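PDB 3BRU: regulatory protein, TetR family from Rhodobacter sphaeroides 2.4.1, which represses transcription of its own operon, probably by binding two operator sequences in the promoter. Local coordinates for the interface of chains A and B. Sequence-based numbering; all coordinates share one arbitrary frame. Chains: chain A/B, Regulatory protein, TetR family.

All four contacts belong to one two-fold interface between the regulatory halves of chains A and B, and helix 178-199 appears in each. Contacts 1 and 2 share a two-fold-related arginine-glutamine core in different surroundings, their C-alpha centres about 18 Å apart. Contact 3, at the C-terminal end, lies about 17 Å from contact 1 and about 13 Å from contact 2, with which it shares B:Ala184. Contact 4 lies about 12 Å from contact 1, about 14 Å from contact 2 and about 21 Å from contact 3. Together they join the chains over an extended face, as expected for TetR-family dimers, which would set the DNA-binding domains' spacing.

Contact 1: the interface of chains A and B. Residues chain A 149, 152, 156, 183, 186-187; chain B 195, 198-199.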
loop_
_atom_site.group_PDB
_atom_site.type_symbol
_atom_site.label_atom_id
_atom_site.label_comp_id
_atom_site.label_asym_id
_atom_site.label_seq_id
_atom_site.Cartn_x
_atom_site.Cartn_y
_atom_site.Cartn_z
ATOM N N ILE A 149 9.211 -5.651 8.339
ATOM C CA ILE A 149 10.325 -5.332 7.455
ATOM C C ILE A 149 11.147 -6.607 7.143
ATOM O O ILE A 149 11.622 -6.799 6.010
ATOM C CB ILE A 149 11.217 -4.189 8.034
ATOM C CG1 ILE A 149 10.419 -2.884 8.146
ATOM C CG2 ILE A 149 12.420 -3.918 7.122
ATOM C CD1 ILE A 149 11.207 -1.697 8.807
ATOM N N LEU A 152 9.459 -8.755 4.277
ATOM C CA LEU A 152 9.631 -8.061 3.005
ATOM C C LEU A 152 11.058 -8.166 2.446
ATOM O O LEU A 152 11.265 -8.376 1.253
ATOM C CB LEU A 152 9.250 -6.580 3.186
ATOM C CG LEU A 152 7.736 -6.248 3.287
ATOM C CD1 LEU A 152 7.469 -4.806 3.841
ATOM C CD2 LEU A 152 7.024 -6.454 1.961
ATOM N N GLN A 156 12.409 -9.819 -1.010
ATOM C CA GLN A 156 13.320 -9.055 -1.850
ATOM C C GLN A 156 14.629 -9.786 -2.136
ATOM O O GLN A 156 15.096 -9.777 -3.258
ATOM C CB GLN A 156 13.607 -7.684 -1.201
ATOM C CG GLN A 156 12.485 -6.678 -1.374
ATOM C CD GLN A 156 12.678 -5.374 -0.590
ATOM O OE1 GLN A 156 11.735 -4.594 -0.467
ATOM N NE2 GLN A 156 13.882 -5.143 -0.044
ATOM N N GLU A 183 13.615 -4.550 -5.075
ATOM C CA GLU A 183 12.968 -3.672 -4.163
ATOM C C GLU A 183 11.855 -2.932 -4.886
ATOM O O GLU A 183 10.750 -2.816 -4.352
ATOM C CB GLU A 183 13.949 -2.688 -3.511
ATOM C CG GLU A 183 13.242 -1.855 -2.436
ATOM C CD GLU A 183 14.128 -0.832 -1.759
ATOM O OE1 GLU A 183 15.262 -0.605 -2.247
ATOM O OE2 GLU A 183 13.682 -0.237 -0.748
ATOM N N TRP A 186 8.772 -5.291 -5.252
ATOM C CA TRP A 186 7.961 -5.474 -4.039
ATOM C C TRP A 186 7.222 -4.213 -3.567
ATOM O O TRP A 186 6.073 -4.310 -3.061
ATOM C CB TRP A 186 8.756 -6.185 -2.912
ATOM C CG TRP A 186 8.876 -7.656 -3.261
ATOM C CD1 TRP A 186 9.941 -8.271 -3.842
ATOM C CD2 TRP A 186 7.840 -8.650 -3.154
ATOM N NE1 TRP A 186 9.642 -9.605 -4.098
ATOM C CE2 TRP A 186 8.360 -9.856 -3.685
ATOM C CE3 TRP A 186 6.518 -8.635 -2.655
ATOM C CZ2 TRP A 186 7.621 -11.052 -3.702
ATOM C CZ3 TRP A 186 5.774 -9.817 -2.697
ATOM C CH2 TRP A 186 6.334 -11.006 -3.212
ATOM N N ILE A 187 7.847 -3.042 -3.754
ATOM C CA ILE A 187 7.156 -1.749 -3.556
ATOM C C ILE A 187 5.903 -1.693 -4.470
ATOM O O ILE A 187 4.797 -1.427 -4.016
ATOM C CB ILE A 187 8.064 -0.508 -3.885
ATOM C CG1 ILE A 187 9.191 -0.294 -2.859
ATOM C CG2 ILE A 187 7.200 0.757 -4.116
ATOM C CD1 ILE A 187 10.239 0.751 -3.293
ATOM N N ARG B 195 5.911 2.028 2.314
ATOM C CA ARG B 195 7.189 1.536 2.760
ATOM C C ARG B 195 7.972 2.608 3.514
ATOM O O ARG B 195 8.607 2.285 4.517
ATOM C CB ARG B 195 8.023 0.988 1.593
ATOM C CG ARG B 195 7.466 -0.255 0.926
ATOM C CD ARG B 195 7.548 -1.439 1.840
ATOM N NE ARG B 195 8.955 -1.736 2.077
ATOM C CZ ARG B 195 9.681 -2.560 1.327
ATOM N NH1 ARG B 195 9.139 -3.229 0.287
ATOM N NH2 ARG B 195 10.969 -2.717 1.629
ATOM N N LEU B 198 6.487 2.885 6.892
ATOM C CA LEU B 198 6.827 1.681 7.669
ATOM C C LEU B 198 8.269 1.762 8.170
ATOM O O LEU B 198 8.538 1.449 9.307
ATOM C CB LEU B 198 6.626 0.414 6.828
ATOM C CG LEU B 198 7.156 -0.880 7.412
ATOM C CD1 LEU B 198 6.410 -1.245 8.684
ATOM C CD2 LEU B 198 7.035 -2.000 6.350
ATOM N N GLU B 199 9.181 2.207 7.315
ATOM C CA GLU B 199 10.608 2.208 7.643
ATOM C C GLU B 199 11.041 3.543 8.238
ATOM O O GLU B 199 12.147 3.659 8.718
ATOM C CB GLU B 199 11.405 1.893 6.393
ATOM C CG GLU B 199 10.986 0.543 5.814
ATOM C CD GLU B 199 11.861 0.104 4.661
ATOM O OE1 GLU B 199 13.107 0.111 4.841
ATOM O OE2 GLU B 199 11.306 -0.238 3.587
HETATM O O HOH W 1 6.431 -3.256 -0.578
#
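Helix 143-167 of chain A, with helix 178-199 of the same chain beside it, receives the C-terminal end of helix 178-199 of chain B, and B:Arg195 reaches tip to tip for A:Gln156. Bends in the arginine chain (chi2 -69°, with a second at chi3) bring the end of its guanidinium to the amide. NH1 and NH2 both donate to A:Gln156 OE1, NH2 at 2.9 Å. NH1 approaches nearly straight on to the carbonyl, at 165°, while NH2 comes in tilted from the carbonyl plane. The amide and guanidinium are nearly coplanar, 22° apart, and the oxygen sits in the guanidinium plane. On its other edge the arginine is clamped within its own chain: NE and NH2 meet B:Glu199 OE2 from one face of the carboxylate, NE at 3.2 Å in a salt bridge. A water 2.8 Å from B:Arg195 NH1 links it to A:Trp186 O. A:Leu152 CD1 lies over one guanidinium face, toward the rim, and meets B:Leu198 CD2 at 3.8 Å. A:Ile149 CD1 packs on B:Glu199 CG at 3.7 Å. An alanine at B:Arg195 would probably leave A:Gln156 OE1 without its two donors and the B:Glu199 carboxylate without its positive mate, and open a gap beside A:Leu152. The site lies on one flank of the dimer's helical face, in the regulatory half of the fold, away from the helix-turn-helix.

Contact 2: the interface of chains A and B. Residues chain A 195, 204, 207; chain B 152, 156, 183-184, 186-187.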
loop_
_atom_site.group_PDB
_atom_site.type_symbol
_atom_site.label_atom_id
_atom_site.label_comp_id
_atom_site.label_asym_id
_atom_site.label_seq_id
_atom_site.Cartn_x
_atom_site.Cartn_y
_atom_site.Cartn_z
ATOM N N ARG A 195 -4.584 -1.809 -4.590
ATOM C CA ARG A 195 -5.497 -1.305 -5.610
ATOM C C ARG A 195 -6.476 -2.351 -6.140
ATOM O O ARG A 195 -7.624 -2.015 -6.444
ATOM C CB ARG A 195 -4.713 -0.652 -6.756
ATOM C CG ARG A 195 -4.153 0.759 -6.427
ATOM C CD ARG A 195 -5.236 1.830 -6.326
ATOM N NE ARG A 195 -5.846 2.110 -7.622
ATOM C CZ ARG A 195 -5.360 2.951 -8.529
ATOM N NH1 ARG A 195 -4.230 3.629 -8.292
ATOM N NH2 ARG A 195 -6.005 3.093 -9.688
ATOM N N PRO A 204 -5.467 -3.622 -11.698
ATOM C CA PRO A 204 -4.221 -2.992 -11.221
ATOM C C PRO A 204 -3.028 -3.942 -11.186
ATOM O O PRO A 204 -1.887 -3.480 -11.304
ATOM C CB PRO A 204 -4.579 -2.523 -9.807
ATOM C CG PRO A 204 -6.075 -2.470 -9.784
ATOM C CD PRO A 204 -6.511 -3.597 -10.647
ATOM N N SER A 207 -1.923 -4.081 -14.887
ATOM C CA SER A 207 -1.377 -2.771 -15.188
ATOM C C SER A 207 0.030 -2.621 -14.620
ATOM O O SER A 207 0.945 -2.201 -15.327
ATOM C CB SER A 207 -2.279 -1.693 -14.618
ATOM O OG SER A 207 -1.870 -0.476 -15.173
ATOM N N LEU B 152 -8.034 8.898 -6.759
ATOM C CA LEU B 152 -6.943 8.229 -7.515
ATOM C C LEU B 152 -6.992 8.432 -9.031
ATOM O O LEU B 152 -5.960 8.667 -9.647
ATOM C CB LEU B 152 -6.879 6.735 -7.206
ATOM C CG LEU B 152 -6.361 6.530 -5.783
ATOM C CD1 LEU B 152 -6.725 5.123 -5.223
ATOM C CD2 LEU B 152 -4.870 6.840 -5.594
ATOM N N GLN B 156 -4.437 10.309 -11.776
ATOM C CA GLN B 156 -3.916 9.570 -12.924
ATOM C C GLN B 156 -4.174 10.349 -14.223
ATOM O O GLN B 156 -3.288 10.419 -15.065
ATOM C CB GLN B 156 -4.507 8.139 -12.984
ATOM C CG GLN B 156 -3.955 7.148 -11.912
ATOM C CD GLN B 156 -4.738 5.832 -11.786
ATOM O OE1 GLN B 156 -4.426 5.015 -10.934
ATOM N NE2 GLN B 156 -5.765 5.642 -12.611
ATOM N N GLU B 183 -1.082 5.101 -14.556
ATOM C CA GLU B 183 -1.668 4.220 -13.581
ATOM C C GLU B 183 -0.551 3.514 -12.804
ATOM O O GLU B 183 -0.606 3.478 -11.555
ATOM C CB GLU B 183 -2.661 3.216 -14.178
ATOM C CG GLU B 183 -3.034 2.203 -13.079
ATOM C CD GLU B 183 -4.326 1.406 -13.278
ATOM O OE1 GLU B 183 -4.926 1.500 -14.362
ATOM O OE2 GLU B 183 -4.727 0.662 -12.334
ATOM N N ALA B 184 0.444 2.960 -13.525
ATOM C CA ALA B 184 1.618 2.371 -12.890
ATOM C C ALA B 184 2.340 3.354 -11.960
ATOM O O ALA B 184 2.843 2.930 -10.920
ATOM C CB ALA B 184 2.570 1.839 -13.902
ATOM N N TRP B 186 1.075 5.786 -10.080
ATOM C CA TRP B 186 0.316 5.925 -8.841
ATOM C C TRP B 186 0.253 4.650 -8.030
ATOM O O TRP B 186 0.310 4.711 -6.805
ATOM C CB TRP B 186 -1.068 6.544 -9.105
ATOM C CG TRP B 186 -0.845 8.016 -9.337
ATOM C CD1 TRP B 186 -0.745 8.650 -10.537
ATOM C CD2 TRP B 186 -0.571 9.007 -8.332
ATOM N NE1 TRP B 186 -0.453 9.983 -10.342
ATOM C CE2 TRP B 186 -0.338 10.225 -9.001
ATOM C CE3 TRP B 186 -0.515 8.975 -6.916
ATOM C CZ2 TRP B 186 -0.061 11.408 -8.326
ATOM C CZ3 TRP B 186 -0.236 10.131 -6.244
ATOM C CH2 TRP B 186 -0.009 11.349 -6.946
ATOM N N ILE B 187 0.160 3.497 -8.704
ATOM C CA ILE B 187 0.252 2.221 -8.035
ATOM C C ILE B 187 1.555 2.125 -7.232
ATOM O O ILE B 187 1.543 1.774 -6.043
ATOM C CB ILE B 187 0.182 1.076 -9.031
ATOM C CG1 ILE B 187 -1.256 0.870 -9.491
ATOM C CG2 ILE B 187 0.754 -0.248 -8.418
ATOM C CD1 ILE B 187 -1.348 0.017 -10.758
#
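The backbones of A:Arg195 and B:Gln156 are both alpha-helical, in helix 178-199 of chain A and helix 143-168 of chain B, while A:Pro204 and A:Ser207 come from the neighbouring helix 203-212. A:Arg195 is folded at chi2 (-71°) and again at chi3, which turns its guanidinium tip on to the amide of B:Gln156. OE1 takes both terminal nitrogens, with A:Arg195 NH2 at 2.8 Å and A:Arg195 NH1 at 3.0 Å from it, and lies almost in the guanidinium plane. The glutamine chain is extended beyond CG and delivers its amide 24° from that plane. Here the arginine also has an acid across the interface: NH2 pairs with B:Glu183 OE2 at 3.8 Å in a long salt bridge, which may help to keep the glutamate ionised. A:Arg195 CD rests against B:Leu152 CD1 at 3.8 Å, the two side chains running past each other in opposite directions. A methionine in place of A:Arg195 would probably leave B:Gln156 OE1 without donors and the B:Glu183 carboxylate without its opposite charge. A:Ser207 lies along B:Glu183, CB 3.9 Å from the carboxylate carbon CD; its hydroxyl OG, anti to the backbone N (chi1 -168°), comes 3.6 Å from B:Glu183 CG. One turn further along helix 178-199, B:Ile187 CD1 touches the backbone carbonyl A:Pro204 O at 3.6 Å.

Contact 3: the interface of chains A and B. Residues chain A 181, 184, 211, 214-215; chain B 181, 184, 211, 214-215.
This is a small, largely apolar patch astride the two-fold axis, where the same residues of both chains meet; it closes the C-terminal end of the dimer by shape and not by hydrogen bonds. The two imidazoles of A:His215 and B:His215 meet at their CE1 tips across the axis, CE1 to CE1 at 3.6 Å. B:His215 CE1 lies over one face of the A:His215 ring, offset toward its rim, and A:Leu181 CD1 from the same chain covers the opposite face. The side chains cross at about a right angle and the rings are tilted by roughly 34°, so they overlap at their tips and do not stack in parallel. Charge on the pair is not seen; two protonated rings this close would be likely to repel one another. On either side of the histidines a threonine methyl plugs the partner's helix 178-199. In A:Thr211, CG2 stands anti to the backbone N and points across to B:Ala184 CB, 3.6 Å away, and B:Leu181 CD1, also at 3.6 Å. The small alanine gives the methyl room to settle against the helix, while the leucine crosses the threonine at nearly a right angle. The two-fold copy repeats this, with B:Thr211 CG2 at 3.6 Å from A:Ala184 CB and 3.7 Å from A:Leu181 CD1. B:Thr211 CG2 lies over the same face of the A:His215 ring as A:Leu181 CD1, 3.7 Å from A:His215 CE1.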
loop_
_atom_site.group_PDB
_atom_site.type_symbol
_atom_site.label_atom_id
_atom_site.label_comp_id
_atom_site.label_asym_id
_atom_site.label_seq_id
_atom_site.Cartn_x
_atom_site.Cartn_y
_atom_site.Cartn_z
ATOM N N LEU A 181 16.009 -3.449 -8.451
ATOM C CA LEU A 181 14.848 -3.936 -9.183
ATOM C C LEU A 181 13.936 -4.827 -8.296
ATOM O O LEU A 181 12.702 -4.680 -8.307
ATOM C CB LEU A 181 15.326 -4.652 -10.431
ATOM C CG LEU A 181 14.309 -4.641 -11.562
ATOM C CD1 LEU A 181 13.991 -3.223 -11.978
ATOM C CD2 LEU A 181 14.863 -5.476 -12.704
ATOM N N ALA A 184 12.130 -2.419 -6.082
ATOM C CA ALA A 184 11.070 -1.763 -6.838
ATOM C C ALA A 184 9.912 -2.721 -7.154
ATOM O O ALA A 184 8.772 -2.308 -7.008
ATOM C CB ALA A 184 11.591 -1.109 -8.091
ATOM N N THR A 211 3.572 -2.882 -17.128
ATOM C CA THR A 211 4.498 -1.739 -17.144
ATOM C C THR A 211 5.875 -2.097 -16.569
ATOM O O THR A 211 6.888 -1.750 -17.153
ATOM C CB THR A 211 3.825 -0.503 -16.527
ATOM O OG1 THR A 211 2.666 -0.198 -17.325
ATOM C CG2 THR A 211 4.745 0.707 -16.496
ATOM N N ARG A 214 8.587 -4.030 -18.885
ATOM C CA ARG A 214 9.421 -3.210 -19.765
ATOM C C ARG A 214 10.856 -3.097 -19.277
ATOM O O ARG A 214 11.747 -2.767 -20.056
ATOM C CB ARG A 214 8.904 -1.772 -19.824
ATOM C CG ARG A 214 7.499 -1.547 -20.299
ATOM C CD ARG A 214 7.340 -1.877 -21.707
ATOM N NE ARG A 214 6.329 -1.018 -22.313
ATOM C CZ ARG A 214 6.558 -0.161 -23.316
ATOM N NH1 ARG A 214 5.541 0.548 -23.797
ATOM N NH2 ARG A 214 7.781 -0.022 -23.853
ATOM N N HIS A 215 11.075 -3.307 -17.983
ATOM C CA HIS A 215 12.429 -3.256 -17.420
ATOM C C HIS A 215 13.306 -4.401 -17.933
ATOM O O HIS A 215 14.509 -4.353 -17.778
ATOM C CB HIS A 215 12.414 -3.278 -15.884
ATOM C CG HIS A 215 11.843 -2.043 -15.253
ATOM N ND1 HIS A 215 12.433 -0.802 -15.371
ATOM C CD2 HIS A 215 10.755 -1.865 -14.461
ATOM C CE1 HIS A 215 11.729 0.086 -14.687
ATOM N NE2 HIS A 215 10.707 -0.532 -14.123
ATOM N N LEU B 181 1.030 4.162 -18.192
ATOM C CA LEU B 181 2.160 4.630 -17.425
ATOM C C LEU B 181 1.739 5.466 -16.193
ATOM O O LEU B 181 2.352 5.362 -15.134
ATOM C CB LEU B 181 3.139 5.383 -18.332
ATOM C CG LEU B 181 4.567 5.455 -17.813
ATOM C CD1 LEU B 181 5.242 4.065 -17.722
ATOM C CD2 LEU B 181 5.420 6.389 -18.649
ATOM N N ALA B 184 0.444 2.960 -13.525
ATOM C CA ALA B 184 1.618 2.371 -12.890
ATOM C C ALA B 184 2.340 3.354 -11.960
ATOM O O ALA B 184 2.843 2.930 -10.920
ATOM C CB ALA B 184 2.570 1.839 -13.902
ATOM N N THR B 211 14.145 3.653 -10.146
ATOM C CA THR B 211 13.803 2.573 -11.080
ATOM C C THR B 211 12.685 2.962 -12.067
ATOM O O THR B 211 12.787 2.676 -13.251
ATOM C CB THR B 211 13.444 1.302 -10.307
ATOM O OG1 THR B 211 14.635 0.795 -9.696
ATOM C CG2 THR B 211 12.890 0.235 -11.201
ATOM N N ARG B 214 13.495 4.892 -15.258
ATOM C CA ARG B 214 14.138 4.259 -16.392
ATOM C C ARG B 214 13.173 3.987 -17.539
ATOM O O ARG B 214 13.616 3.633 -18.616
ATOM C CB ARG B 214 14.862 2.997 -15.951
ATOM C CG ARG B 214 16.058 3.321 -15.100
ATOM C CD ARG B 214 16.821 2.093 -14.723
ATOM N NE ARG B 214 17.473 1.506 -15.900
ATOM C CZ ARG B 214 18.624 0.846 -15.857
ATOM N NH1 ARG B 214 19.267 0.713 -14.708
ATOM N NH2 ARG B 214 19.133 0.326 -16.957
ATOM N N HIS B 215 11.874 4.184 -17.322
ATOM C CA HIS B 215 10.888 4.259 -18.416
ATOM C C HIS B 215 11.056 5.438 -19.371
ATOM O O HIS B 215 10.511 5.412 -20.474
ATOM C CB HIS B 215 9.471 4.289 -17.853
ATOM C CG HIS B 215 9.110 3.057 -17.081
ATOM N ND1 HIS B 215 9.269 1.785 -17.594
ATOM C CD2 HIS B 215 8.596 2.897 -15.839
ATOM C CE1 HIS B 215 8.859 0.898 -16.706
ATOM N NE2 HIS B 215 8.457 1.547 -15.628
#

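Contact 4: the interface of chains A and B. Residues chain A 131-132, 134-135, 194, 197; chain B 131-132, 135, 194.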
loop_
_atom_site.group_PDB
_atom_site.type_symbol
_atom_site.label_atom_id
_atom_site.label_comp_id
_atom_site.label_asym_id
_atom_site.label_seq_id
_atom_site.Cartn_x
_atom_site.Cartn_y
_atom_site.Cartn_z
ATOM N N GLY A 131 1.264 -6.225 3.740
ATOM C CA GLY A 131 0.905 -4.914 3.212
ATOM C C GLY A 131 -0.150 -4.273 4.073
ATOM O O GLY A 131 -0.033 -3.076 4.393
ATOM N N ASN A 132 -1.189 -5.035 4.436
ATOM C CA ASN A 132 -2.232 -4.485 5.338
ATOM C C ASN A 132 -1.641 -3.957 6.633
ATOM O O ASN A 132 -1.975 -2.853 7.049
ATOM C CB ASN A 132 -3.314 -5.498 5.709
ATOM C CG ASN A 132 -4.205 -5.900 4.538
ATOM O OD1 ASN A 132 -4.005 -5.497 3.369
ATOM N ND2 ASN A 132 -5.213 -6.708 4.850
ATOM N N GLY A 134 1.570 -3.302 7.345
ATOM C CA GLY A 134 2.573 -2.282 7.017
ATOM C C GLY A 134 2.002 -0.877 6.885
ATOM O O GLY A 134 2.532 0.090 7.449
ATOM N N GLN A 135 0.924 -0.770 6.127
ATOM C CA GLN A 135 0.168 0.463 6.018
ATOM C C GLN A 135 -0.382 1.012 7.342
ATOM O O GLN A 135 -0.437 2.229 7.510
ATOM C CB GLN A 135 -0.969 0.311 5.004
ATOM C CG GLN A 135 -1.546 1.636 4.543
ATOM C CD GLN A 135 -0.614 2.431 3.613
ATOM O OE1 GLN A 135 0.490 2.812 4.004
ATOM N NE2 GLN A 135 -1.091 2.734 2.394
ATOM N N LEU A 194 -2.969 -3.535 -3.036
ATOM C CA LEU A 194 -3.791 -2.522 -2.425
ATOM C C LEU A 194 -4.940 -2.125 -3.337
ATOM O O LEU A 194 -6.118 -2.123 -2.905
ATOM C CB LEU A 194 -2.938 -1.300 -2.072
ATOM C CG LEU A 194 -3.561 -0.149 -1.287
ATOM C CD1 LEU A 194 -2.430 0.707 -0.536
ATOM C CD2 LEU A 194 -4.525 0.761 -2.112
ATOM N N LYS A 197 -7.577 -4.922 -4.282
ATOM C CA LYS A 197 -8.536 -5.045 -3.160
ATOM C C LYS A 197 -9.535 -3.855 -3.000
ATOM O O LYS A 197 -10.704 -4.056 -2.704
ATOM C CB LYS A 197 -7.753 -5.322 -1.873
ATOM C CG LYS A 197 -8.610 -5.495 -0.663
ATOM C CD LYS A 197 -7.885 -6.316 0.392
ATOM C CE LYS A 197 -6.485 -5.735 0.757
ATOM N NZ LYS A 197 -6.541 -4.383 1.340
ATOM N N GLY B 131 -4.156 6.278 0.306
ATOM C CA GLY B 131 -3.518 4.982 0.412
ATOM C C GLY B 131 -3.808 4.295 1.739
ATOM O O GLY B 131 -4.051 3.094 1.758
ATOM N N ASN B 132 -3.781 5.043 2.839
ATOM C CA ASN B 132 -4.201 4.513 4.137
ATOM C C ASN B 132 -5.639 3.988 4.157
ATOM O O ASN B 132 -5.876 2.826 4.576
ATOM C CB ASN B 132 -4.021 5.524 5.262
ATOM C CG ASN B 132 -2.537 5.814 5.577
ATOM O OD1 ASN B 132 -1.625 5.314 4.905
ATOM N ND2 ASN B 132 -2.296 6.651 6.600
ATOM N N GLN B 135 -6.140 0.895 1.743
ATOM C CA GLN B 135 -5.698 -0.374 2.325
ATOM C C GLN B 135 -6.665 -0.921 3.341
ATOM O O GLN B 135 -6.787 -2.136 3.448
ATOM C CB GLN B 135 -4.294 -0.250 2.936
ATOM C CG GLN B 135 -3.581 -1.592 3.280
ATOM C CD GLN B 135 -3.102 -2.401 2.057
ATOM O OE1 GLN B 135 -3.905 -2.943 1.283
ATOM N NE2 GLN B 135 -1.790 -2.509 1.900
ATOM N N LEU B 194 3.853 3.769 1.455
ATOM C CA LEU B 194 3.588 2.747 2.477
ATOM C C LEU B 194 4.918 2.318 3.147
ATOM O O LEU B 194 5.051 2.305 4.394
ATOM C CB LEU B 194 2.826 1.555 1.866
ATOM C CG LEU B 194 2.428 0.337 2.736
ATOM C CD1 LEU B 194 1.401 -0.574 2.051
ATOM C CD2 LEU B 194 3.614 -0.525 3.158
HETATM O O HOH W 2 -3.102 -5.983 0.711
HETATM O O HOH W 3 3.320 2.598 6.245
#
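The carboxamide of A:Gln135 is sandwiched by chain B: B:Asn132 OD1 stands over one face, 3.3 Å from A:Gln135 CD, and B:Leu194 CG covers the other at 3.8 Å from the same carbon. At its nitrogen end, A:Gln135 NE2 makes a weak hydrogen bond to the backbone B:Gly131 O. The two-fold mate is built alike: A:Asn132 OD1 caps one face of the B:Gln135 amide, A:Leu194 lies under the other, and B:Gln135 NE2 donates to A:Gly131 O at 3.1 Å. Each glutamine bends at chi2 (72°), which turns its amide on to the partner's helix while its CB and CG pack on the other glutamine, A:Gln135 CB to B:Gln135 CG at 3.7 Å. The two amides are 59° apart. A:Lys197 NZ reaches the rim of the B:Gln135 amide and donates to OE1 at 3.0 Å, tilted 23° from the carbonyl plane, and to the backbone B:Gln135 O at 3.1 Å. Water joins A:Asn132 OD1 to B:Gln135 OE1, and another joins A:Gly134 O to B:Leu194 O. The site pairs the short helices 129-135 across the two-fold axis against the helices 178-199, at the end of the interface toward the DNA-binding domains.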